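Local coordinates for protein glycosaminoglycan xylosylkinase (Hydra vulgaris, PDB 5XOM) that probably phosphorylates the xylose of the glycosaminoglycan-protein linkage region, as a secretory-pathway sugar kinase of the Fam20 family with a protein-kinase-like fold, at residues P224-R228 and Y244-V248; L145-R149 and R322-R328; N118-L122 and G302-V306. One frame throughout, in Å; residues are numbered along the deposited sequence.

Interaction 1: residues P224-R228 and Y244-V248; sequences PHPWR and YCESV
A tight turn meets a short helix here, chiefly through two aromatic side chains, Trp227 and Tyr244. His225 to Arg228 form a type I beta turn: Pro226 (phi/psi -55/-24°) and Trp227 (-105/21°) take its inner positions, and Arg228 N bonds to His225 O at 2.9 Å. With chi1 t, His225 turns ND1 back to accept from Trp227 N at 3.0 Å; Arg228, p at chi1 and t at chi2 and chi3, brings NH1 to 3.0 Å from His225 O, a second bond to that carbonyl. Residues 244-248 are helical, and the nearest CA pairs are Pro226-Val248 (7.3 Å) and Trp227-Tyr244 (9.4 Å).

Tyr244, chi1 t and chi2 75°, extends from the helix to the turn and donates from OH to Pro226 O at 2.6 Å. On the way its ring edge meets the face of Trp227 (chi1 m, chi2 -92°): the Tyr244 ring and the five-membered Trp227 ring have centroids 5.1 Å apart and planes at 80°, a T-shaped pair, with Trp227 CE2 3.8 Å from Tyr244 CE2. The far end of the indole lies 4.1 Å from Val248 CG2 (measured from CH2) and 4.4 Å from Cys245 CB (from CZ2). Val248 CG1 approaches Pro226 CB, at 4.2 Å.

The contact joins the turn after strand 221-224 to helix 244-248 in the Fam20 kinase-like region; helices 259-273 and 313-318 pack around Trp227, whose NE1 donates to Gln317. The chemistry is mainly apolar, with one short hydrogen bond satisfying a turn carbonyl and the Cys245-Cys318 disulfide linking residues 244-248 to helix 313-318.

Interaction 2: residues L145-R149 and R322-R328; sequences LGFYR and RSSTYNR
Leu145 (phi/psi -82/-1°) follows helix 132-144, and its carbonyl O accepts a short hydrogen bond from Arg328 NE, 2.6 Å at 151°; the CA atoms of these two residues are 6.7 Å apart. Gly146 (79/15°) ends the helix in a Schellman motif. A CB there would sit 2.5 Å from Arg328 CD, so the bare backbone lets the arginine, m-t-m over chi1 to chi3, lie against it. Phe147, chi1 m, brings CD1 to 3.4 Å from Arg328 NH2 and the edge of its ring, at CE1, to 4.0 Å from Thr325 OG1, which itself bonds to Asp265. Tyr148 takes a positive-phi, left-handed conformation (57/40°). Arg149 folds back, NE bonding to Phe147 O at 3.2 Å, and its NH1 comes within 4.2 Å of Arg322 NH1; Asp265 forms salt bridges with both, offsetting the like charges. Arg322 is the N-cap residue of helix 323-334. The arrangement is a Schellman C-cap clasped by an arginine, consistent with the alphaC-beta4 loop of a kinase-like fold resting on the C-lobe.

Interaction 3: residues N118-L122 and G302-V306; sequences NKIIL and GNPFV
Neither segment is regular helix or strand. Lys119, Ile120 and Ile121 are extended (phi/psi -62/134°, -102/120° and -97/111°), while 302-305 runs across them nearly at right angles, the end-to-end directions of 119-122 and 302-305 lying 78° apart. The closest CA pairs are Ile121-Gly302 at 4.9 Å and Ile120-Asn303 at 5.1 Å. One backbone hydrogen bond joins the two segments, Ile121 N to Gly302 O, 2.8 Å at 159°. Gly302 (-90/-29°) suits this close approach: a CB on it would be a tight 3.3 Å from Ile121 CB. After it the chain extends at Asn303 (-148/113°) and bends at Pro304 (-78/-5°), where Asn303 OD1 accepts from Phe305 N at 2.7 Å, an Asx turn.

Side chains build on that frame. Ile120, m for both chi angles, sends CD1 to 3.6 Å from Pro304 CD and 3.8 Å from Phe305 CE2, the apolar part of the contact. Asn303 ND2 lies 3.7 Å from Ile120 CG2 and 3.9 Å from Leu122 CD2, and Asn303 CB is 3.8 Å from Ile121 O. Pro304 and Phe305 also touch helix 358-382, where Arg366 bonds to Pro304 O. The contact is largely at the surface. Its place in the chain is consistent with the beta3-alphaC connection of a kinase-like N-lobe meeting the loop that corresponds to the start of the activation segment.

Overall arrangement
From the N terminus, residues 118-122, after strand 106-112, open the loop that interaction 3 closes at 302-306, 180 residues on. Before it closes, 145-149, just beyond helix 132-144, opens the loop that interaction 2 completes at 322-328, so the two cross. Interaction 1 is local, its segments 16 residues apart, and nests inside both loops. Interactions 3 and 2 tie the connections leading into and out of helix 132-144, respectively, beside the five-stranded sheet, to the later chain; interaction 1 lies within that later part. Centres are 22 Å (1 and 2), 28 Å (1 and 3) and 27 Å (2 and 3) apart, and none touches another.

Interaction 1: residues P224-R228 and Y244-V248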
ATOM      1  N   PRO A 224       5.347  33.650  -4.608  1.00 48.64           N
ATOM      2  CA  PRO A 224       4.203  34.362  -4.022  1.00 42.84           C
ATOM      3  C   PRO A 224       2.885  33.870  -4.604  1.00 42.45           C
ATOM      4  O   PRO A 224       2.775  33.604  -5.803  1.00 44.30           O
ATOM      5  CB  PRO A 224       4.465  35.830  -4.390  1.00 37.82           C
ATOM      6  CG  PRO A 224       5.409  35.777  -5.542  1.00 38.06           C
ATOM      7  CD  PRO A 224       6.253  34.558  -5.333  1.00 43.08           C
ATOM      8  N   HIS A 225       1.879  33.761  -3.741  1.00 43.49           N
ATOM      9  CA  HIS A 225       0.553  33.328  -4.172  1.00 42.45           C
ATOM     10  C   HIS A 225      -0.154  34.479  -4.881  1.00 43.01           C
ATOM     11  O   HIS A 225      -0.250  35.575  -4.321  1.00 44.92           O
ATOM     12  CB  HIS A 225      -0.276  32.876  -2.975  1.00 40.16           C
ATOM     13  CG  HIS A 225      -1.412  31.966  -3.328  1.00 43.90           C
ATOM     14  ND1 HIS A 225      -2.461  32.363  -4.128  1.00 38.65           N
ATOM     15  CD2 HIS A 225      -1.682  30.692  -2.957  1.00 38.99           C
ATOM     16  CE1 HIS A 225      -3.316  31.364  -4.257  1.00 34.81           C
ATOM     17  NE2 HIS A 225      -2.869  30.339  -3.554  1.00 36.21           N
ATOM     18  N   PRO A 226      -0.632  34.283  -6.117  1.00 39.14           N
ATOM     19  CA  PRO A 226      -1.341  35.368  -6.816  1.00 42.86           C
ATOM     20  C   PRO A 226      -2.515  35.930  -6.027  1.00 44.36           C
ATOM     21  O   PRO A 226      -2.918  37.076  -6.248  1.00 44.47           O
ATOM     22  CB  PRO A 226      -1.805  34.703  -8.117  1.00 40.32           C
ATOM     23  CG  PRO A 226      -0.804  33.624  -8.360  1.00 35.28           C
ATOM     24  CD  PRO A 226      -0.422  33.112  -6.986  1.00 33.56           C
ATOM     25  N   TRP A 227      -3.077  35.141  -5.109  1.00 38.36           N
ATOM     26  CA  TRP A 227      -4.218  35.575  -4.312  1.00 38.44           C
ATOM     27  C   TRP A 227      -3.836  35.912  -2.875  1.00 38.86           C
ATOM     28  O   TRP A 227      -4.700  35.924  -1.993  1.00 44.53           O
ATOM     29  CB  TRP A 227      -5.315  34.510  -4.345  1.00 41.01           C
ATOM     30  CG  TRP A 227      -6.100  34.535  -5.625  1.00 40.20           C
ATOM     31  CD1 TRP A 227      -7.245  35.236  -5.864  1.00 41.28           C
ATOM     32  CD2 TRP A 227      -5.794  33.840  -6.842  1.00 43.17           C
ATOM     33  NE1 TRP A 227      -7.674  35.021  -7.152  1.00 43.34           N
ATOM     34  CE2 TRP A 227      -6.802  34.167  -7.774  1.00 44.46           C
ATOM     35  CE3 TRP A 227      -4.770  32.972  -7.234  1.00 45.62           C
ATOM     36  CZ2 TRP A 227      -6.816  33.656  -9.071  1.00 45.15           C
ATOM     37  CZ3 TRP A 227      -4.787  32.464  -8.523  1.00 43.54           C
ATOM     38  CH2 TRP A 227      -5.802  32.808  -9.426  1.00 48.55           C
ATOM     39  N   ARG A 228      -2.561  36.205  -2.625  1.00 36.43           N
ATOM     40  CA  ARG A 228      -2.121  36.576  -1.289  1.00 36.22           C
ATOM     41  C   ARG A 228      -2.778  37.876  -0.832  1.00 44.27           C
ATOM     42  O   ARG A 228      -3.220  38.703  -1.636  1.00 42.82           O
ATOM     43  CB  ARG A 228      -0.598  36.717  -1.247  1.00 41.39           C
ATOM     44  CG  ARG A 228      -0.036  37.859  -2.085  1.00 43.66           C
ATOM     45  CD  ARG A 228       1.473  37.718  -2.212  1.00 44.27           C
ATOM     46  NE  ARG A 228       2.084  38.802  -2.977  1.00 52.01           N
ATOM     47  CZ  ARG A 228       2.138  38.843  -4.306  1.00 60.13           C
ATOM     48  NH1 ARG A 228       1.610  37.863  -5.029  1.00 54.13           N
ATOM     49  NH2 ARG A 228       2.719  39.869  -4.917  1.00 66.44           N
ATOM     50  N   TYR A 244      -9.938  39.024 -12.339  1.00 66.38           N
ATOM     51  CA  TYR A 244      -8.533  38.923 -11.957  1.00 58.85           C
ATOM     52  C   TYR A 244      -7.870  37.645 -12.464  1.00 56.53           C
ATOM     53  O   TYR A 244      -6.682  37.665 -12.806  1.00 58.56           O
ATOM     54  CB  TYR A 244      -8.418  38.996 -10.435  1.00 60.59           C
ATOM     55  CG  TYR A 244      -7.012  38.846  -9.904  1.00 56.98           C
ATOM     56  CD1 TYR A 244      -6.095  39.885 -10.013  1.00 52.81           C
ATOM     57  CD2 TYR A 244      -6.593  37.658  -9.318  1.00 58.31           C
ATOM     58  CE1 TYR A 244      -4.807  39.755  -9.531  1.00 55.05           C
ATOM     59  CE2 TYR A 244      -5.304  37.516  -8.833  1.00 56.75           C
ATOM     60  CZ  TYR A 244      -4.415  38.565  -8.945  1.00 56.62           C
ATOM     61  OH  TYR A 244      -3.133  38.422  -8.464  1.00 49.78           O
ATOM     62  N   CYS A 245      -8.603  36.524 -12.510  1.00 51.66           N
ATOM     63  CA  CYS A 245      -7.997  35.274 -12.974  1.00 53.23           C
ATOM     64  C   CYS A 245      -7.535  35.396 -14.418  1.00 56.70           C
ATOM     65  O   CYS A 245      -6.482  34.864 -14.789  1.00 50.87           O
ATOM     66  CB  CYS A 245      -8.974  34.107 -12.827  1.00 57.54           C
ATOM     67  SG  CYS A 245      -8.237  32.460 -13.125  1.00 63.56           S
ATOM     68  N   GLU A 246      -8.318  36.088 -15.249  1.00 62.92           N
ATOM     69  CA  GLU A 246      -7.927  36.339 -16.632  1.00 65.71           C
ATOM     70  C   GLU A 246      -6.541  36.968 -16.714  1.00 58.18           C
ATOM     71  O   GLU A 246      -5.768  36.676 -17.632  1.00 62.44           O
ATOM     72  CB  GLU A 246      -8.972  37.241 -17.287  1.00 75.41           C
ATOM     73  CG  GLU A 246     -10.359  36.615 -17.364  1.00 84.51           C
ATOM     74  CD  GLU A 246     -11.424  37.598 -17.821  1.00 95.76           C
ATOM     75  OE1 GLU A 246     -11.075  38.608 -18.469  1.00 96.38           O
ATOM     76  OE2 GLU A 246     -12.620  37.341 -17.554  1.00 99.57           O
ATOM     77  N   SER A 247      -6.206  37.829 -15.749  1.00 59.13           N
ATOM     78  CA  SER A 247      -4.884  38.448 -15.716  1.00 64.88           C
ATOM     79  C   SER A 247      -3.796  37.465 -15.279  1.00 71.03           C
ATOM     80  O   SER A 247      -2.656  37.563 -15.744  1.00 72.77           O
ATOM     81  CB  SER A 247      -4.911  39.661 -14.791  1.00 72.06           C
ATOM     82  OG  SER A 247      -3.670  39.933 -14.270  1.00 82.25           O
ATOM     83  N   VAL A 248      -4.119  36.537 -14.375  1.00 63.29           N
ATOM     84  CA  VAL A 248      -3.115  35.613 -13.852  1.00 52.08           C
ATOM     85  C   VAL A 248      -2.653  34.641 -14.932  1.00 51.34           C
ATOM     86  O   VAL A 248      -1.462  34.335 -15.040  1.00 53.47           O
ATOM     87  CB  VAL A 248      -3.665  34.867 -12.624  1.00 45.53           C
ATOM     88  CG1 VAL A 248      -2.655  33.838 -12.122  1.00 39.61           C
ATOM     89  CG2 VAL A 248      -4.020  35.856 -11.532  1.00 40.85           C
TER

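Interaction 2: residues L145-R149 and R322-R328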
ATOM      1  N   LEU A 145      -9.203  13.522   1.768  1.00 29.83           N
ATOM      2  CA  LEU A 145      -9.719  14.101   0.536  1.00 29.33           C
ATOM      3  C   LEU A 145      -8.977  13.629  -0.707  1.00 26.92           C
ATOM      4  O   LEU A 145      -9.350  14.031  -1.815  1.00 26.26           O
ATOM      5  CB  LEU A 145      -9.667  15.629   0.596  1.00 27.95           C
ATOM      6  CG  LEU A 145     -10.478  16.345   1.672  1.00 35.45           C
ATOM      7  CD1 LEU A 145     -10.090  17.819   1.722  1.00 29.67           C
ATOM      8  CD2 LEU A 145     -11.975  16.163   1.424  1.00 30.76           C
ATOM      9  N   GLY A 146      -7.951  12.790  -0.559  1.00 26.93           N
ATOM     10  CA  GLY A 146      -7.247  12.258  -1.709  1.00 25.49           C
ATOM     11  C   GLY A 146      -6.245  13.191  -2.344  1.00 33.68           C
ATOM     12  O   GLY A 146      -5.825  12.945  -3.478  1.00 34.08           O
ATOM     13  N   PHE A 147      -5.856  14.271  -1.660  1.00 32.52           N
ATOM     14  CA  PHE A 147      -4.832  15.157  -2.205  1.00 30.19           C
ATOM     15  C   PHE A 147      -3.441  14.537  -2.078  1.00 28.37           C
ATOM     16  O   PHE A 147      -2.647  14.586  -3.021  1.00 24.09           O
ATOM     17  CB  PHE A 147      -4.881  16.520  -1.509  1.00 25.53           C
ATOM     18  CG  PHE A 147      -6.066  17.361  -1.892  1.00 29.06           C
ATOM     19  CD1 PHE A 147      -6.418  17.530  -3.221  1.00 38.86           C
ATOM     20  CD2 PHE A 147      -6.832  17.985  -0.921  1.00 32.76           C
ATOM     21  CE1 PHE A 147      -7.509  18.307  -3.578  1.00 32.98           C
ATOM     22  CE2 PHE A 147      -7.922  18.767  -1.271  1.00 27.02           C
ATOM     23  CZ  PHE A 147      -8.261  18.924  -2.603  1.00 29.44           C
ATOM     24  N   TYR A 148      -3.129  13.964  -0.912  1.00 24.86           N
ATOM     25  CA  TYR A 148      -1.848  13.301  -0.647  1.00 25.96           C
ATOM     26  C   TYR A 148      -0.652  14.233  -0.885  1.00 30.14           C
ATOM     27  O   TYR A 148       0.392  13.816  -1.388  1.00 29.88           O
ATOM     28  CB  TYR A 148      -1.715  12.006  -1.466  1.00 29.39           C
ATOM     29  CG  TYR A 148      -2.778  10.969  -1.118  1.00 26.79           C
ATOM     30  CD1 TYR A 148      -2.750  10.300   0.102  1.00 23.07           C
ATOM     31  CD2 TYR A 148      -3.812  10.670  -2.002  1.00 31.04           C
ATOM     32  CE1 TYR A 148      -3.718   9.369   0.434  1.00 25.85           C
ATOM     33  CE2 TYR A 148      -4.787   9.734  -1.676  1.00 26.28           C
ATOM     34  CZ  TYR A 148      -4.733   9.090  -0.460  1.00 29.86           C
ATOM     35  OH  TYR A 148      -5.702   8.169  -0.132  1.00 29.82           O
ATOM     36  N   ARG A 149      -0.788  15.498  -0.480  1.00 25.13           N
ATOM     37  CA  ARG A 149       0.232  16.524  -0.680  1.00 26.69           C
ATOM     38  C   ARG A 149       0.811  17.075   0.611  1.00 26.68           C
ATOM     39  O   ARG A 149       1.504  18.103   0.567  1.00 26.22           O
ATOM     40  CB  ARG A 149      -0.342  17.682  -1.481  1.00 29.03           C
ATOM     41  CG  ARG A 149      -0.891  17.207  -2.746  1.00 39.03           C
ATOM     42  CD  ARG A 149      -1.678  18.218  -3.513  1.00 31.25           C
ATOM     43  NE  ARG A 149      -2.478  17.430  -4.426  1.00 33.43           N
ATOM     44  CZ  ARG A 149      -3.293  17.907  -5.341  1.00 27.56           C
ATOM     45  NH1 ARG A 149      -3.449  19.221  -5.538  1.00 27.24           N
ATOM     46  NH2 ARG A 149      -3.953  17.044  -6.096  1.00 39.81           N
ATOM     47  N   ARG A 322     -10.250  20.782 -11.213  1.00 39.63           N
ATOM     48  CA  ARG A 322      -9.723  19.519 -11.705  1.00 42.24           C
ATOM     49  C   ARG A 322     -10.746  18.412 -11.524  1.00 50.56           C
ATOM     50  O   ARG A 322     -11.414  18.323 -10.491  1.00 44.24           O
ATOM     51  CB  ARG A 322      -8.429  19.172 -10.981  1.00 39.01           C
ATOM     52  CG  ARG A 322      -7.949  17.750 -11.217  1.00 43.94           C
ATOM     53  CD  ARG A 322      -6.532  17.550 -10.692  1.00 40.06           C
ATOM     54  NE  ARG A 322      -5.547  18.346 -11.419  1.00 32.75           N
ATOM     55  CZ  ARG A 322      -4.724  19.207 -10.841  1.00 38.08           C
ATOM     56  NH1 ARG A 322      -4.749  19.404  -9.523  1.00 34.05           N
ATOM     57  NH2 ARG A 322      -3.849  19.894 -11.572  1.00 31.21           N
ATOM     58  N   SER A 323     -10.848  17.552 -12.540  1.00 44.67           N
ATOM     59  CA  SER A 323     -11.907  16.550 -12.577  1.00 43.99           C
ATOM     60  C   SER A 323     -11.820  15.592 -11.392  1.00 42.56           C
ATOM     61  O   SER A 323     -12.838  15.288 -10.761  1.00 50.03           O
ATOM     62  CB  SER A 323     -11.861  15.787 -13.901  1.00 49.09           C
ATOM     63  OG  SER A 323     -12.838  14.759 -13.940  1.00 44.43           O
ATOM     64  N   SER A 324     -10.623  15.069 -11.102  1.00 41.33           N
ATOM     65  CA  SER A 324     -10.483  14.134  -9.986  1.00 37.99           C
ATOM     66  C   SER A 324     -10.883  14.777  -8.661  1.00 37.15           C
ATOM     67  O   SER A 324     -11.472  14.118  -7.795  1.00 34.81           O
ATOM     68  CB  SER A 324      -9.053  13.590  -9.903  1.00 34.26           C
ATOM     69  OG  SER A 324      -8.093  14.630  -9.855  1.00 42.81           O
ATOM     70  N   THR A 325     -10.552  16.058  -8.476  1.00 36.53           N
ATOM     71  CA  THR A 325     -10.953  16.764  -7.261  1.00 36.66           C
ATOM     72  C   THR A 325     -12.472  16.831  -7.148  1.00 38.01           C
ATOM     73  O   THR A 325     -13.042  16.558  -6.086  1.00 31.62           O
ATOM     74  CB  THR A 325     -10.349  18.169  -7.247  1.00 39.54           C
ATOM     75  OG1 THR A 325      -8.922  18.078  -7.334  1.00 36.33           O
ATOM     76  CG2 THR A 325     -10.712  18.892  -5.950  1.00 35.17           C
ATOM     77  N   TYR A 326     -13.143  17.196  -8.244  1.00 33.27           N
ATOM     78  CA  TYR A 326     -14.602  17.257  -8.251  1.00 34.51           C
ATOM     79  C   TYR A 326     -15.219  15.907  -7.907  1.00 42.19           C
ATOM     80  O   TYR A 326     -16.160  15.828  -7.109  1.00 41.23           O
ATOM     81  CB  TYR A 326     -15.081  17.733  -9.620  1.00 40.21           C
ATOM     82  CG  TYR A 326     -16.581  17.751  -9.807  1.00 52.13           C
ATOM     83  CD1 TYR A 326     -17.390  18.585  -9.044  1.00 52.90           C
ATOM     84  CD2 TYR A 326     -17.186  16.938 -10.757  1.00 55.71           C
ATOM     85  CE1 TYR A 326     -18.766  18.604  -9.224  1.00 56.76           C
ATOM     86  CE2 TYR A 326     -18.556  16.950 -10.944  1.00 64.03           C
ATOM     87  CZ  TYR A 326     -19.340  17.785 -10.178  1.00 66.18           C
ATOM     88  OH  TYR A 326     -20.706  17.793 -10.362  1.00 68.54           O
ATOM     89  N   ASN A 327     -14.695  14.832  -8.496  1.00 40.29           N
ATOM     90  CA  ASN A 327     -15.231  13.503  -8.223  1.00 44.22           C
ATOM     91  C   ASN A 327     -15.095  13.136  -6.751  1.00 42.36           C
ATOM     92  O   ASN A 327     -16.026  12.580  -6.156  1.00 47.75           O
ATOM     93  CB  ASN A 327     -14.534  12.469  -9.107  1.00 42.11           C
ATOM     94  CG  ASN A 327     -14.856  12.655 -10.576  1.00 48.39           C
ATOM     95  OD1 ASN A 327     -15.930  13.148 -10.930  1.00 44.89           O
ATOM     96  ND2 ASN A 327     -13.925  12.264 -11.441  1.00 51.27           N
ATOM     97  N   ARG A 328     -13.945  13.439  -6.142  1.00 37.78           N
ATOM     98  CA  ARG A 328     -13.764  13.099  -4.732  1.00 37.96           C
ATOM     99  C   ARG A 328     -14.640  13.971  -3.838  1.00 33.90           C
ATOM    100  O   ARG A 328     -15.187  13.489  -2.838  1.00 36.85           O
ATOM    101  CB  ARG A 328     -12.288  13.225  -4.344  1.00 37.37           C
ATOM    102  CG  ARG A 328     -11.356  12.322  -5.163  1.00 42.36           C
ATOM    103  CD  ARG A 328      -9.968  12.165  -4.523  1.00 46.02           C
ATOM    104  NE  ARG A 328      -9.265  13.440  -4.386  1.00 43.18           N
ATOM    105  CZ  ARG A 328      -8.475  13.969  -5.315  1.00 48.26           C
ATOM    106  NH1 ARG A 328      -8.274  13.338  -6.467  1.00 47.41           N
ATOM    107  NH2 ARG A 328      -7.882  15.136  -5.094  1.00 48.77           N
TER

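Interaction 3: residues N118-L122 and G302-V306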
ATOM      1  N   ASN A 118     -10.272  24.695  22.668  1.00 24.24           N
ATOM      2  CA  ASN A 118     -11.494  25.448  22.443  1.00 22.29           C
ATOM      3  C   ASN A 118     -11.260  26.947  22.317  1.00 20.88           C
ATOM      4  O   ASN A 118     -12.225  27.716  22.357  1.00 24.80           O
ATOM      5  CB  ASN A 118     -12.505  25.149  23.547  1.00 30.37           C
ATOM      6  CG  ASN A 118     -12.033  25.605  24.905  1.00 37.72           C
ATOM      7  OD1 ASN A 118     -10.857  25.911  25.097  1.00 46.43           O
ATOM      8  ND2 ASN A 118     -12.951  25.666  25.855  1.00 40.74           N
ATOM      9  N   LYS A 119     -10.011  27.380  22.160  1.00 22.35           N
ATOM     10  CA  LYS A 119      -9.747  28.797  21.943  1.00 26.60           C
ATOM     11  C   LYS A 119     -10.392  29.277  20.648  1.00 29.01           C
ATOM     12  O   LYS A 119     -10.263  28.636  19.603  1.00 28.19           O
ATOM     13  CB  LYS A 119      -8.241  29.056  21.886  1.00 27.00           C
ATOM     14  CG  LYS A 119      -7.879  30.533  21.749  1.00 28.91           C
ATOM     15  CD  LYS A 119      -8.324  31.299  22.984  1.00 31.65           C
ATOM     16  CE  LYS A 119      -7.562  32.606  23.181  1.00 48.43           C
ATOM     17  NZ  LYS A 119      -8.081  33.721  22.352  1.00 49.90           N
ATOM     18  N   ILE A 120     -11.059  30.428  20.718  1.00 27.97           N
ATOM     19  CA  ILE A 120     -11.616  31.097  19.550  1.00 22.75           C
ATOM     20  C   ILE A 120     -10.651  32.229  19.214  1.00 29.25           C
ATOM     21  O   ILE A 120     -10.442  33.132  20.030  1.00 31.45           O
ATOM     22  CB  ILE A 120     -13.022  31.654  19.827  1.00 23.76           C
ATOM     23  CG1 ILE A 120     -13.996  30.576  20.315  1.00 28.48           C
ATOM     24  CG2 ILE A 120     -13.592  32.282  18.576  1.00 27.39           C
ATOM     25  CD1 ILE A 120     -14.003  29.300  19.520  1.00 27.66           C
ATOM     26  N   ILE A 121     -10.089  32.209  18.011  1.00 27.89           N
ATOM     27  CA  ILE A 121      -9.101  33.194  17.575  1.00 34.34           C
ATOM     28  C   ILE A 121      -9.831  34.264  16.776  1.00 35.49           C
ATOM     29  O   ILE A 121     -10.328  33.993  15.680  1.00 37.23           O
ATOM     30  CB  ILE A 121      -7.990  32.556  16.729  1.00 32.85           C
ATOM     31  CG1 ILE A 121      -7.269  31.441  17.483  1.00 36.32           C
ATOM     32  CG2 ILE A 121      -6.993  33.616  16.302  1.00 33.61           C
ATOM     33  CD1 ILE A 121      -6.488  31.918  18.661  1.00 41.65           C
ATOM     34  N   LEU A 122      -9.927  35.477  17.309  1.00 37.90           N
ATOM     35  CA  LEU A 122     -10.547  36.555  16.557  1.00 40.03           C
ATOM     36  C   LEU A 122      -9.474  37.406  15.891  1.00 47.96           C
ATOM     37  O   LEU A 122      -8.289  37.074  15.897  1.00 63.86           O
ATOM     38  CB  LEU A 122     -11.431  37.402  17.477  1.00 45.58           C
ATOM     39  CG  LEU A 122     -12.651  36.737  18.122  1.00 44.45           C
ATOM     40  CD1 LEU A 122     -13.331  37.649  19.151  1.00 46.78           C
ATOM     41  CD2 LEU A 122     -13.633  36.329  17.046  1.00 38.35           C
ATOM     42  N   GLY A 302      -8.683  28.128  13.724  1.00 23.69           N
ATOM     43  CA  GLY A 302      -8.659  29.178  14.722  1.00 27.15           C
ATOM     44  C   GLY A 302     -10.045  29.594  15.180  1.00 27.32           C
ATOM     45  O   GLY A 302     -10.207  30.007  16.329  1.00 30.88           O
ATOM     46  N   ASN A 303     -11.062  29.466  14.312  1.00 24.83           N
ATOM     47  CA  ASN A 303     -12.416  29.860  14.689  1.00 21.43           C
ATOM     48  C   ASN A 303     -13.420  28.963  13.974  1.00 21.61           C
ATOM     49  O   ASN A 303     -13.554  29.017  12.749  1.00 24.84           O
ATOM     50  CB  ASN A 303     -12.688  31.338  14.381  1.00 28.14           C
ATOM     51  CG  ASN A 303     -14.100  31.787  14.793  1.00 26.85           C
ATOM     52  OD1 ASN A 303     -15.026  30.983  14.972  1.00 30.90           O
ATOM     53  ND2 ASN A 303     -14.224  33.077  15.060  1.00 24.80           N
ATOM     54  N   PRO A 304     -14.154  28.129  14.710  1.00 24.18           N
ATOM     55  CA  PRO A 304     -15.075  27.179  14.075  1.00 21.67           C
ATOM     56  C   PRO A 304     -16.383  27.805  13.617  1.00 26.12           C
ATOM     57  O   PRO A 304     -17.207  27.101  13.022  1.00 22.92           O
ATOM     58  CB  PRO A 304     -15.331  26.169  15.200  1.00 28.47           C
ATOM     59  CG  PRO A 304     -15.252  27.015  16.444  1.00 27.61           C
ATOM     60  CD  PRO A 304     -14.184  28.037  16.184  1.00 25.82           C
ATOM     61  N   PHE A 305     -16.613  29.086  13.904  1.00 26.44           N
ATOM     62  CA  PHE A 305     -17.889  29.724  13.610  1.00 29.87           C
ATOM     63  C   PHE A 305     -17.835  30.628  12.388  1.00 28.73           C
ATOM     64  O   PHE A 305     -18.885  31.095  11.934  1.00 28.02           O
ATOM     65  CB  PHE A 305     -18.390  30.523  14.827  1.00 28.30           C
ATOM     66  CG  PHE A 305     -18.362  29.740  16.111  1.00 25.35           C
ATOM     67  CD1 PHE A 305     -19.090  28.574  16.242  1.00 23.35           C
ATOM     68  CD2 PHE A 305     -17.640  30.203  17.208  1.00 25.13           C
ATOM     69  CE1 PHE A 305     -19.061  27.843  17.431  1.00 29.47           C
ATOM     70  CE2 PHE A 305     -17.622  29.493  18.402  1.00 26.93           C
ATOM     71  CZ  PHE A 305     -18.335  28.307  18.512  1.00 24.28           C
ATOM     72  N   VAL A 306     -16.646  30.893  11.853  1.00 23.88           N
ATOM     73  CA  VAL A 306     -16.466  31.823  10.745  1.00 29.70           C
ATOM     74  C   VAL A 306     -15.898  31.051   9.563  1.00 35.07           C
ATOM     75  O   VAL A 306     -14.957  30.263   9.713  1.00 33.34           O
ATOM     76  CB  VAL A 306     -15.532  32.985  11.129  1.00 29.22           C
ATOM     77  CG1 VAL A 306     -15.270  33.899   9.934  1.00 29.78           C
ATOM     78  CG2 VAL A 306     -16.111  33.778  12.306  1.00 28.48           C
TER